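Local coordinates for sensor protein (Haloarcula marismortui ATCC 43049, PDB 3BWL) that probably works as a phosphorelay sensor kinase passing phosphate from ATP to a protein histidine, and is represented here by its PAS domain with an indole-3-carbaldehyde bound, at residues F65-D70 and L92-D97; D28-L33 and E41-F46. One frame throughout, in Å; residues are numbered along the deposited sequence.

Contact 2 (28-33 with 41-46) closes along the chain before contact 1 (65-70 with 92-97) opens, and their centres lie 15 Å apart within one PAS domain. Both reach the same five-stranded antiparallel sheet, in the order 39-42, 29-33, 115-124, 100-112, 86-94. Contact 2 therefore holds one outermost strand and its neighbour, and contact 1 the other outermost strand with the loop before helix 71-79. The Tyr93 side chain joins them, its CE2 packing 3.6 Å from CE of Met29. The indole aldehyde spans the pocket between them: its ring nitrogen bonds to Asp66 in contact 1, while its aldehyde end lies near Asp31 and Leu33 in contact 2.

Contact 1: F65-D70 and L92-D97. With I3A (1H-indole-3-carbaldehyde), chain F.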
ATOM      1  N   PHE A  65      14.668  14.876  -0.783  1.00 16.50           N
ATOM      2  CA  PHE A  65      14.913  13.586  -0.133  1.00 15.93           C
ATOM      3  C   PHE A  65      15.592  12.555  -1.045  1.00 16.71           C
ATOM      4  O   PHE A  65      16.174  11.648  -0.545  1.00 17.65           O
ATOM      5  CB  PHE A  65      13.577  12.979   0.349  1.00 16.38           C
ATOM      6  CG  PHE A  65      12.925  13.812   1.391  1.00 18.20           C
ATOM      7  CD1 PHE A  65      13.348  13.738   2.710  1.00 18.45           C
ATOM      8  CD2 PHE A  65      11.958  14.750   1.028  1.00 18.46           C
ATOM      9  CE1 PHE A  65      12.787  14.532   3.680  1.00 19.28           C
ATOM     10  CE2 PHE A  65      11.405  15.574   1.976  1.00 18.61           C
ATOM     11  CZ  PHE A  65      11.801  15.458   3.313  1.00 19.26           C
ATOM     12  N   ASP A  66      15.399  12.665  -2.366  1.00 16.54           N
ATOM     13  CA  ASP A  66      15.970  11.712  -3.313  1.00 16.91           C
ATOM     14  C   ASP A  66      17.217  12.306  -3.945  1.00 16.88           C
ATOM     15  O   ASP A  66      17.137  13.296  -4.690  1.00 17.97           O
ATOM     16  CB  ASP A  66      14.956  11.391  -4.416  1.00 16.89           C
ATOM     17  CG  ASP A  66      15.363  10.163  -5.207  1.00 17.30           C
ATOM     18  OD1 ASP A  66      16.597   9.871  -5.290  1.00 16.69           O
ATOM     19  OD2 ASP A  66      14.463   9.474  -5.744  1.00 17.76           O
ATOM     20  N   LEU A  67      18.367  11.783  -3.543  1.00 17.36           N
ATOM     21  CA  LEU A  67      19.678  12.207  -4.060  1.00 18.13           C
ATOM     22  C   LEU A  67      19.929  11.965  -5.539  1.00 17.93           C
ATOM     23  O   LEU A  67      20.924  12.488  -6.087  1.00 18.53           O
ATOM     24  CB  LEU A  67      20.771  11.486  -3.281  1.00 17.47           C
ATOM     25  CG  LEU A  67      20.888  11.791  -1.783  1.00 18.59           C
ATOM     26  CD1 LEU A  67      21.833  10.775  -1.118  1.00 19.24           C
ATOM     27  CD2 LEU A  67      21.344  13.212  -1.485  1.00 22.52           C
HETATM   28  N   MSE A  68      19.069  11.177  -6.176  1.00 17.72           N
HETATM   29  CA  MSE A  68      19.217  10.847  -7.571  1.00 20.26           C
HETATM   30  C   MSE A  68      18.403  11.769  -8.502  1.00 18.67           C
HETATM   31  O   MSE A  68      18.492  11.626  -9.727  1.00 17.18           O
HETATM   32  CB  MSE A  68      18.838   9.377  -7.788  1.00 19.00           C
HETATM   33  CG  MSE A  68      19.609   8.710  -8.885  1.00 24.44           C
HETATM   34 SE   MSE A  68      19.161   6.811  -8.924  0.60 27.04          SE
HETATM   35  CE  MSE A  68      20.523   6.118  -7.790  1.00 24.85           C
ATOM     36  N   PHE A  69      17.651  12.721  -7.930  1.00 18.53           N
ATOM     37  CA  PHE A  69      16.778  13.619  -8.735  1.00 19.11           C
ATOM     38  C   PHE A  69      16.861  15.036  -8.215  1.00 17.54           C
ATOM     39  O   PHE A  69      16.558  15.282  -7.020  1.00 19.19           O
ATOM     40  CB  PHE A  69      15.292  13.191  -8.665  1.00 18.79           C
ATOM     41  CG  PHE A  69      14.986  11.911  -9.373  1.00 17.56           C
ATOM     42  CD1 PHE A  69      14.311  11.939 -10.587  1.00 18.91           C
ATOM     43  CD2 PHE A  69      15.347  10.674  -8.813  1.00 17.25           C
ATOM     44  CE1 PHE A  69      13.987  10.785 -11.245  1.00 19.62           C
ATOM     45  CE2 PHE A  69      15.055   9.471  -9.475  1.00 19.43           C
ATOM     46  CZ  PHE A  69      14.382   9.531 -10.723  1.00 19.39           C
ATOM     47  N   ASP A  70      17.202  15.992  -9.087  1.00 17.77           N
ATOM     48  CA  ASP A  70      17.041  17.397  -8.681  1.00 17.67           C
ATOM     49  C   ASP A  70      15.644  17.895  -9.067  1.00 18.20           C
ATOM     50  O   ASP A  70      14.850  17.125  -9.593  1.00 17.13           O
ATOM     51  CB  ASP A  70      18.180  18.318  -9.169  1.00 17.60           C
ATOM     52  CG  ASP A  70      18.253  18.494 -10.695  1.00 18.37           C
ATOM     53  OD1 ASP A  70      17.338  18.103 -11.456  1.00 17.05           O
ATOM     54  OD2 ASP A  70      19.279  19.058 -11.166  1.00 17.81           O
ATOM     55  N   LEU A  92      17.285   7.193  -4.590  1.00 16.83           N
ATOM     56  CA  LEU A  92      18.234   7.026  -3.489  1.00 16.10           C
ATOM     57  C   LEU A  92      17.895   8.017  -2.376  1.00 17.34           C
ATOM     58  O   LEU A  92      18.271   9.200  -2.447  1.00 16.35           O
ATOM     59  CB  LEU A  92      19.704   7.190  -3.971  1.00 15.95           C
ATOM     60  CG  LEU A  92      20.758   7.061  -2.876  1.00 17.36           C
ATOM     61  CD1 LEU A  92      20.984   5.572  -2.515  1.00 17.77           C
ATOM     62  CD2 LEU A  92      22.089   7.686  -3.416  1.00 17.86           C
ATOM     63  N   TYR A  93      17.149   7.558  -1.373  1.00 15.50           N
ATOM     64  CA  TYR A  93      16.737   8.445  -0.296  1.00 16.79           C
ATOM     65  C   TYR A  93      17.889   8.736   0.659  1.00 17.15           C
ATOM     66  O   TYR A  93      18.712   7.875   0.912  1.00 18.57           O
ATOM     67  CB  TYR A  93      15.585   7.833   0.510  1.00 16.07           C
ATOM     68  CG  TYR A  93      14.262   7.792  -0.240  1.00 18.13           C
ATOM     69  CD1 TYR A  93      13.763   8.943  -0.867  1.00 20.29           C
ATOM     70  CD2 TYR A  93      13.487   6.635  -0.273  1.00 16.31           C
ATOM     71  CE1 TYR A  93      12.543   8.915  -1.530  1.00 20.89           C
ATOM     72  CE2 TYR A  93      12.246   6.580  -0.938  1.00 17.43           C
ATOM     73  CZ  TYR A  93      11.800   7.727  -1.582  1.00 18.54           C
ATOM     74  OH  TYR A  93      10.606   7.696  -2.246  1.00 19.63           O
ATOM     75  N   GLU A  94      17.908   9.963   1.145  1.00 17.25           N
ATOM     76  CA  GLU A  94      18.828  10.382   2.195  0.60 18.20           C
ATOM     77  C   GLU A  94      18.053  10.452   3.494  1.00 17.78           C
ATOM     78  O   GLU A  94      17.066  11.217   3.615  1.00 17.56           O
ATOM     79  CB  GLU A  94      19.375  11.757   1.864  0.60 19.34           C
ATOM     80  CG  GLU A  94      20.505  12.190   2.778  0.60 21.89           C
ATOM     81  CD  GLU A  94      21.076  13.529   2.331  0.60 27.74           C
ATOM     82  OE1 GLU A  94      20.283  14.463   2.047  0.60 32.10           O
ATOM     83  OE2 GLU A  94      22.311  13.653   2.235  0.60 30.48           O
ATOM     84  N   ARG A  95      18.471   9.637   4.456  1.00 17.90           N
ATOM     85  CA  ARG A  95      17.883   9.668   5.777  1.00 17.96           C
ATOM     86  C   ARG A  95      18.302  10.926   6.566  1.00 18.77           C
ATOM     87  O   ARG A  95      19.334  11.579   6.241  1.00 18.21           O
ATOM     88  CB  ARG A  95      18.281   8.422   6.576  1.00 18.16           C
ATOM     89  CG  ARG A  95      17.895   7.079   5.892  1.00 17.74           C
ATOM     90  CD  ARG A  95      17.823   6.021   6.981  1.00 19.19           C
ATOM     91  NE  ARG A  95      17.514   4.707   6.431  1.00 21.87           N
ATOM     92  CZ  ARG A  95      18.387   3.902   5.818  1.00 23.99           C
ATOM     93  NH1 ARG A  95      19.652   4.281   5.615  1.00 23.62           N
ATOM     94  NH2 ARG A  95      17.969   2.702   5.349  1.00 24.48           N
ATOM     95  N   ARG A  96      17.557  11.208   7.642  1.00 19.46           N
ATOM     96  CA  ARG A  96      17.918  12.347   8.508  1.00 19.94           C
ATOM     97  C   ARG A  96      19.371  12.303   8.969  1.00 20.98           C
ATOM     98  O   ARG A  96      20.063  13.336   9.004  1.00 21.40           O
ATOM     99  CB  ARG A  96      17.012  12.416   9.717  1.00 21.15           C
ATOM    100  CG  ARG A  96      17.049  13.787  10.417  1.00 24.58           C
ATOM    101  CD  ARG A  96      15.936  13.808  11.481  1.00 32.51           C
ATOM    102  NE  ARG A  96      15.692  15.134  12.042  1.00 38.93           N
ATOM    103  CZ  ARG A  96      16.459  15.697  12.976  1.00 42.76           C
ATOM    104  NH1 ARG A  96      16.159  16.910  13.446  1.00 44.77           N
ATOM    105  NH2 ARG A  96      17.540  15.057  13.430  1.00 43.70           N
ATOM    106  N   ASP A  97      19.833  11.105   9.320  1.00 20.23           N
ATOM    107  CA  ASP A  97      21.196  10.909   9.799  1.00 21.06           C
ATOM    108  C   ASP A  97      22.273  10.880   8.698  1.00 20.88           C
ATOM    109  O   ASP A  97      23.462  10.682   9.004  1.00 21.16           O
ATOM    110  CB  ASP A  97      21.257   9.650  10.685  1.00 21.19           C
ATOM    111  CG  ASP A  97      21.071   8.336   9.907  1.00 22.49           C
ATOM    112  OD1 ASP A  97      21.030   8.366   8.655  1.00 21.77           O
ATOM    113  OD2 ASP A  97      20.963   7.250  10.552  1.00 23.77           O
TER
HETATM  114  O   I3A F 601       7.457   9.865  -4.891  1.00 22.83           O
HETATM  115  C3' I3A F 601       8.567   9.468  -4.554  1.00 22.53           C
HETATM  116  C3  I3A F 601       9.754   9.703  -5.448  1.00 21.15           C
HETATM  117  C2  I3A F 601      11.055   9.322  -5.022  1.00 19.22           C
HETATM  118  N   I3A F 601      11.841   9.722  -6.076  1.00 20.34           N
HETATM  119  C8  I3A F 601      11.118  10.324  -7.063  1.00 20.60           C
HETATM  120  C9  I3A F 601       9.776  10.359  -6.695  1.00 21.46           C
HETATM  121  C4  I3A F 601       8.807  10.913  -7.558  1.00 20.37           C
HETATM  122  C5  I3A F 601       9.223  11.482  -8.790  1.00 21.08           C
HETATM  123  C6  I3A F 601      10.582  11.482  -9.147  1.00 20.68           C
HETATM  124  C7  I3A F 601      11.525  10.890  -8.283  1.00 21.71           C
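Asp66 and Leu92 meet through the aspartate carboxylate, which joins the 65-70 loop to the edge strand. Asp66 CB lies 3.9 Å from N of the indole aldehyde. CG stands anti to the backbone N (chi1 -166°), and beyond it the two oxygens take different partners. OD1 accepts from Leu92 N at 2.9 Å, above the carboxylate plane, and from Met68 N, 2.9 Å away across the opposite face; the Met68 bond makes an Asx turn. OD2 takes the indole N-H at 2.7 Å with a nearly straight 164° bond. Three N-H groups thus fix the carboxylate and would probably favour its charged form. An alanine here would probably leave Leu92 N, Met68 N and the indole nitrogen without this acceptor and let the ligand shift. Backbone bonds lie on either side of Asp66 in sequence: Glu94 N to Phe65 O, and Leu67 N to Leu92 O at 2.8 Å. Leu67 CD1 packs on Leu92 CD2 at 3.9 Å, while Leu67 CD2 touches Glu94 CD. Phe69 sets its ring face against the ligand, with C7 3.6 Å above the plane over the ring centre. Tyr93 OH, hydrogen-bonded to Ser122, comes within 3.2 Å of ligand C2. A single beta bridge, Asp66 with Tyr93, joins loop to strand, and the side chains of Asp66, Phe69 and Tyr93 line one part of the PAS ligand pocket.

Contact 2: D28-L33 and E41-F46; sequences DMIDVL and EVNQRF. With I3A (1H-indole-3-carbaldehyde), chain F.
The Phe46 ring is packed on both faces by side chains of the hairpin. Over one face lies the methyl CE of Met29, 3.9 Å from the ring centroid and 29° off the normal, a CH-pi contact. Val42 CG1 covers the opposite face, 3.8 Å above the plane and displaced from the centre toward the ring atoms. The ring reaches this place with CG anti to the backbone N (chi1 -176°), and its CE1 comes 3.7 Å from Asp31 OD1. A second flat group, the Asn43 amide, has its oxygen gripped from both faces: Ile30 N donates to OD1 at 2.9 Å from above the plane, and Phe46 N comes from the opposite face. The Phe46 bond makes Asn43 the N-cap of helix 44-50, so one oxygen links the helix start to the strand. ND2 lies against Ile30 CG1 at 3.6 Å; its bond to Asp28 O is weak, and Phe23 O is its firmer partner. The backbone N of the same Asn43 returns a bond to Ile30 O. Asp31 and Val42 form a non-hydrogen-bonded pair, Asp31 CB meeting Val42 CG1 at 3.8 Å. In the hydrogen-bonded pair beyond, Val32 N donates to Glu41 O at 2.7 Å and the two side chains run alongside each other in the same direction; the Glu41 carboxylate continues to a salt bridge with Arg18 of the second subunit. On the ligand side, Asp31 OD2 lies 2.7 Å from the aldehyde oxygen. This antiparallel hairpin running straight into a capped helix is the opening of the PAS fold, and Asp31 and Leu33 give its strand a share in the ligand pocket.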
ATOM      1  N   ASP A  28       6.169  -1.290   2.738  1.00 15.53           N
ATOM      2  CA  ASP A  28       6.855  -0.357   1.842  1.00 16.82           C
ATOM      3  C   ASP A  28       6.411   1.082   2.115  1.00 16.86           C
ATOM      4  O   ASP A  28       5.323   1.337   2.633  1.00 17.62           O
ATOM      5  CB  ASP A  28       6.599  -0.702   0.367  1.00 16.76           C
ATOM      6  CG  ASP A  28       7.225  -2.022  -0.042  1.00 17.03           C
ATOM      7  OD1 ASP A  28       8.382  -2.312   0.318  1.00 16.26           O
ATOM      8  OD2 ASP A  28       6.538  -2.794  -0.734  1.00 22.78           O
HETATM    9  N   MSE A  29       7.310   2.017   1.834  1.00 16.20           N
HETATM   10  CA  MSE A  29       7.055   3.448   2.089  1.00 16.21           C
HETATM   11  C   MSE A  29       6.038   3.957   1.076  1.00 15.81           C
HETATM   12  O   MSE A  29       6.078   3.531  -0.104  1.00 16.41           O
HETATM   13  CB  MSE A  29       8.353   4.221   1.903  1.00 16.53           C
HETATM   14  CG  MSE A  29       9.471   3.689   2.797  1.00 16.02           C
HETATM   15 SE   MSE A  29      11.212   4.320   2.253  0.60 18.71          SE
HETATM   16  CE  MSE A  29      10.952   6.209   2.438  1.00 23.41           C
ATOM     17  N   ILE A  30       5.135   4.854   1.522  1.00 14.09           N
ATOM     18  CA  ILE A  30       4.163   5.471   0.626  1.00 14.85           C
ATOM     19  C   ILE A  30       4.209   7.005   0.743  1.00 15.35           C
ATOM     20  O   ILE A  30       4.221   7.549   1.848  1.00 14.48           O
ATOM     21  CB  ILE A  30       2.748   5.029   0.998  1.00 16.15           C
ATOM     22  CG1 ILE A  30       2.647   3.501   0.972  1.00 16.23           C
ATOM     23  CG2 ILE A  30       1.717   5.703   0.004  1.00 14.38           C
ATOM     24  CD1 ILE A  30       1.224   2.956   1.414  1.00 15.24           C
ATOM     25  N   ASP A  31       4.247   7.705  -0.385  1.00 15.74           N
ATOM     26  CA  ASP A  31       4.050   9.139  -0.349  1.00 16.96           C
ATOM     27  C   ASP A  31       3.107   9.493  -1.488  1.00 17.10           C
ATOM     28  O   ASP A  31       2.984   8.727  -2.485  1.00 16.56           O
ATOM     29  CB  ASP A  31       5.376   9.915  -0.466  1.00 18.42           C
ATOM     30  CG  ASP A  31       6.105   9.659  -1.784  1.00 20.40           C
ATOM     31  OD1 ASP A  31       6.926   8.711  -1.861  1.00 23.24           O
ATOM     32  OD2 ASP A  31       5.899  10.463  -2.748  1.00 22.13           O
ATOM     33  N   VAL A  32       2.410  10.606  -1.298  1.00 17.38           N
ATOM     34  CA  VAL A  32       1.502  11.183  -2.293  1.00 17.20           C
ATOM     35  C   VAL A  32       2.043  12.560  -2.670  1.00 17.98           C
ATOM     36  O   VAL A  32       2.327  13.374  -1.768  1.00 18.76           O
ATOM     37  CB  VAL A  32       0.035  11.306  -1.732  1.00 16.76           C
ATOM     38  CG1 VAL A  32      -0.895  11.889  -2.803  1.00 15.91           C
ATOM     39  CG2 VAL A  32      -0.467   9.917  -1.317  1.00 17.62           C
ATOM     40  N   LEU A  33       2.178  12.805  -3.974  1.00 18.10           N
ATOM     41  CA  LEU A  33       2.747  14.075  -4.478  1.00 17.93           C
ATOM     42  C   LEU A  33       1.716  14.817  -5.298  1.00 18.30           C
ATOM     43  O   LEU A  33       0.818  14.211  -5.891  1.00 18.96           O
ATOM     44  CB  LEU A  33       3.970  13.837  -5.390  1.00 17.11           C
ATOM     45  CG  LEU A  33       5.103  12.976  -4.845  1.00 20.46           C
ATOM     46  CD1 LEU A  33       6.193  12.935  -5.930  1.00 20.64           C
ATOM     47  CD2 LEU A  33       5.611  13.560  -3.491  1.00 20.32           C
ATOM     48  N   GLU A  41       1.010  13.773   1.329  1.00 20.07           N
ATOM     49  CA  GLU A  41       0.713  12.819   2.371  1.00 20.78           C
ATOM     50  C   GLU A  41       1.866  11.819   2.338  1.00 19.48           C
ATOM     51  O   GLU A  41       2.444  11.571   1.268  1.00 18.88           O
ATOM     52  CB  GLU A  41      -0.580  12.056   2.072  1.00 20.40           C
ATOM     53  CG  GLU A  41      -1.168  11.236   3.223  1.00 24.94           C
ATOM     54  CD  GLU A  41      -2.640  10.903   3.011  1.00 25.42           C
ATOM     55  OE1 GLU A  41      -3.148  11.023   1.854  1.00 33.42           O
ATOM     56  OE2 GLU A  41      -3.298  10.537   4.006  1.00 35.12           O
ATOM     57  N   VAL A  42       2.134  11.231   3.505  1.00 18.36           N
ATOM     58  CA  VAL A  42       3.128  10.167   3.685  1.00 19.17           C
ATOM     59  C   VAL A  42       2.599   9.197   4.730  1.00 18.20           C
ATOM     60  O   VAL A  42       1.843   9.608   5.638  1.00 19.37           O
ATOM     61  CB  VAL A  42       4.516  10.675   4.186  1.00 19.32           C
ATOM     62  CG1 VAL A  42       5.293  11.416   3.076  1.00 21.26           C
ATOM     63  CG2 VAL A  42       4.383  11.576   5.432  1.00 20.60           C
ATOM     64  N   ASN A  43       2.948   7.914   4.602  1.00 17.43           N
ATOM     65  CA  ASN A  43       2.601   6.969   5.653  1.00 18.04           C
ATOM     66  C   ASN A  43       3.693   6.908   6.731  1.00 17.79           C
ATOM     67  O   ASN A  43       4.757   7.511   6.595  1.00 17.59           O
ATOM     68  CB  ASN A  43       2.240   5.566   5.100  1.00 18.43           C
ATOM     69  CG  ASN A  43       3.473   4.744   4.638  1.00 16.32           C
ATOM     70  OD1 ASN A  43       4.569   5.279   4.383  1.00 16.75           O
ATOM     71  ND2 ASN A  43       3.278   3.433   4.523  1.00 16.24           N
ATOM     72  N   GLN A  44       3.381   6.248   7.835  1.00 17.53           N
ATOM     73  CA  GLN A  44       4.331   6.185   8.955  0.50 18.44           C
ATOM     74  C   GLN A  44       5.610   5.473   8.520  1.00 18.45           C
ATOM     75  O   GLN A  44       6.707   5.857   8.956  1.00 18.12           O
ATOM     76  CB  GLN A  44       3.717   5.539  10.206  0.50 18.95           C
ATOM     77  CG  GLN A  44       4.758   5.310  11.336  0.50 23.08           C
ATOM     78  CD  GLN A  44       5.190   6.592  12.033  0.50 26.59           C
ATOM     79  OE1 GLN A  44       4.384   7.260  12.681  0.50 30.73           O
ATOM     80  NE2 GLN A  44       6.477   6.925  11.925  0.50 28.79           N
ATOM     81  N   ARG A  45       5.478   4.474   7.629  1.00 17.63           N
ATOM     82  CA  ARG A  45       6.646   3.736   7.135  1.00 16.71           C
ATOM     83  C   ARG A  45       7.675   4.702   6.469  1.00 17.27           C
ATOM     84  O   ARG A  45       8.875   4.583   6.694  1.00 16.76           O
ATOM     85  CB  ARG A  45       6.231   2.611   6.175  1.00 16.61           C
ATOM     86  CG  ARG A  45       7.396   1.663   5.817  1.00 17.03           C
ATOM     87  CD  ARG A  45       7.846   0.781   6.958  1.00 17.57           C
ATOM     88  NE  ARG A  45       6.766  -0.169   7.302  1.00 16.18           N
ATOM     89  CZ  ARG A  45       6.793  -1.078   8.280  1.00 19.06           C
ATOM     90  NH1 ARG A  45       7.845  -1.201   9.064  1.00 19.77           N
ATOM     91  NH2 ARG A  45       5.747  -1.889   8.465  1.00 17.02           N
ATOM     92  N   PHE A  46       7.190   5.614   5.642  1.00 16.68           N
ATOM     93  CA  PHE A  46       8.056   6.605   4.987  1.00 17.73           C
ATOM     94  C   PHE A  46       8.856   7.380   6.030  1.00 18.48           C
ATOM     95  O   PHE A  46      10.077   7.483   5.930  1.00 17.86           O
ATOM     96  CB  PHE A  46       7.196   7.548   4.144  1.00 18.12           C
ATOM     97  CG  PHE A  46       7.992   8.541   3.345  1.00 18.01           C
ATOM     98  CD1 PHE A  46       8.202   8.328   1.991  1.00 20.09           C
ATOM     99  CD2 PHE A  46       8.517   9.676   3.947  1.00 19.09           C
ATOM    100  CE1 PHE A  46       8.950   9.232   1.224  1.00 17.73           C
ATOM    101  CE2 PHE A  46       9.275  10.606   3.209  1.00 20.61           C
ATOM    102  CZ  PHE A  46       9.468  10.395   1.841  1.00 20.66           C
TER
HETATM  103  O   I3A F 601       7.457   9.865  -4.891  1.00 22.83           O
HETATM  104  C3' I3A F 601       8.567   9.468  -4.554  1.00 22.53           C
HETATM  105  C3  I3A F 601       9.754   9.703  -5.448  1.00 21.15           C
HETATM  106  C2  I3A F 601      11.055   9.322  -5.022  1.00 19.22           C
HETATM  107  N   I3A F 601      11.841   9.722  -6.076  1.00 20.34           N
HETATM  108  C8  I3A F 601      11.118  10.324  -7.063  1.00 20.60           C
HETATM  109  C9  I3A F 601       9.776  10.359  -6.695  1.00 21.46           C
HETATM  110  C4  I3A F 601       8.807  10.913  -7.558  1.00 20.37           C
HETATM  111  C5  I3A F 601       9.223  11.482  -8.790  1.00 21.08           C
HETATM  112  C6  I3A F 601      10.582  11.482  -9.147  1.00 20.68           C
HETATM  113  C7  I3A F 601      11.525  10.890  -8.283  1.00 21.71           C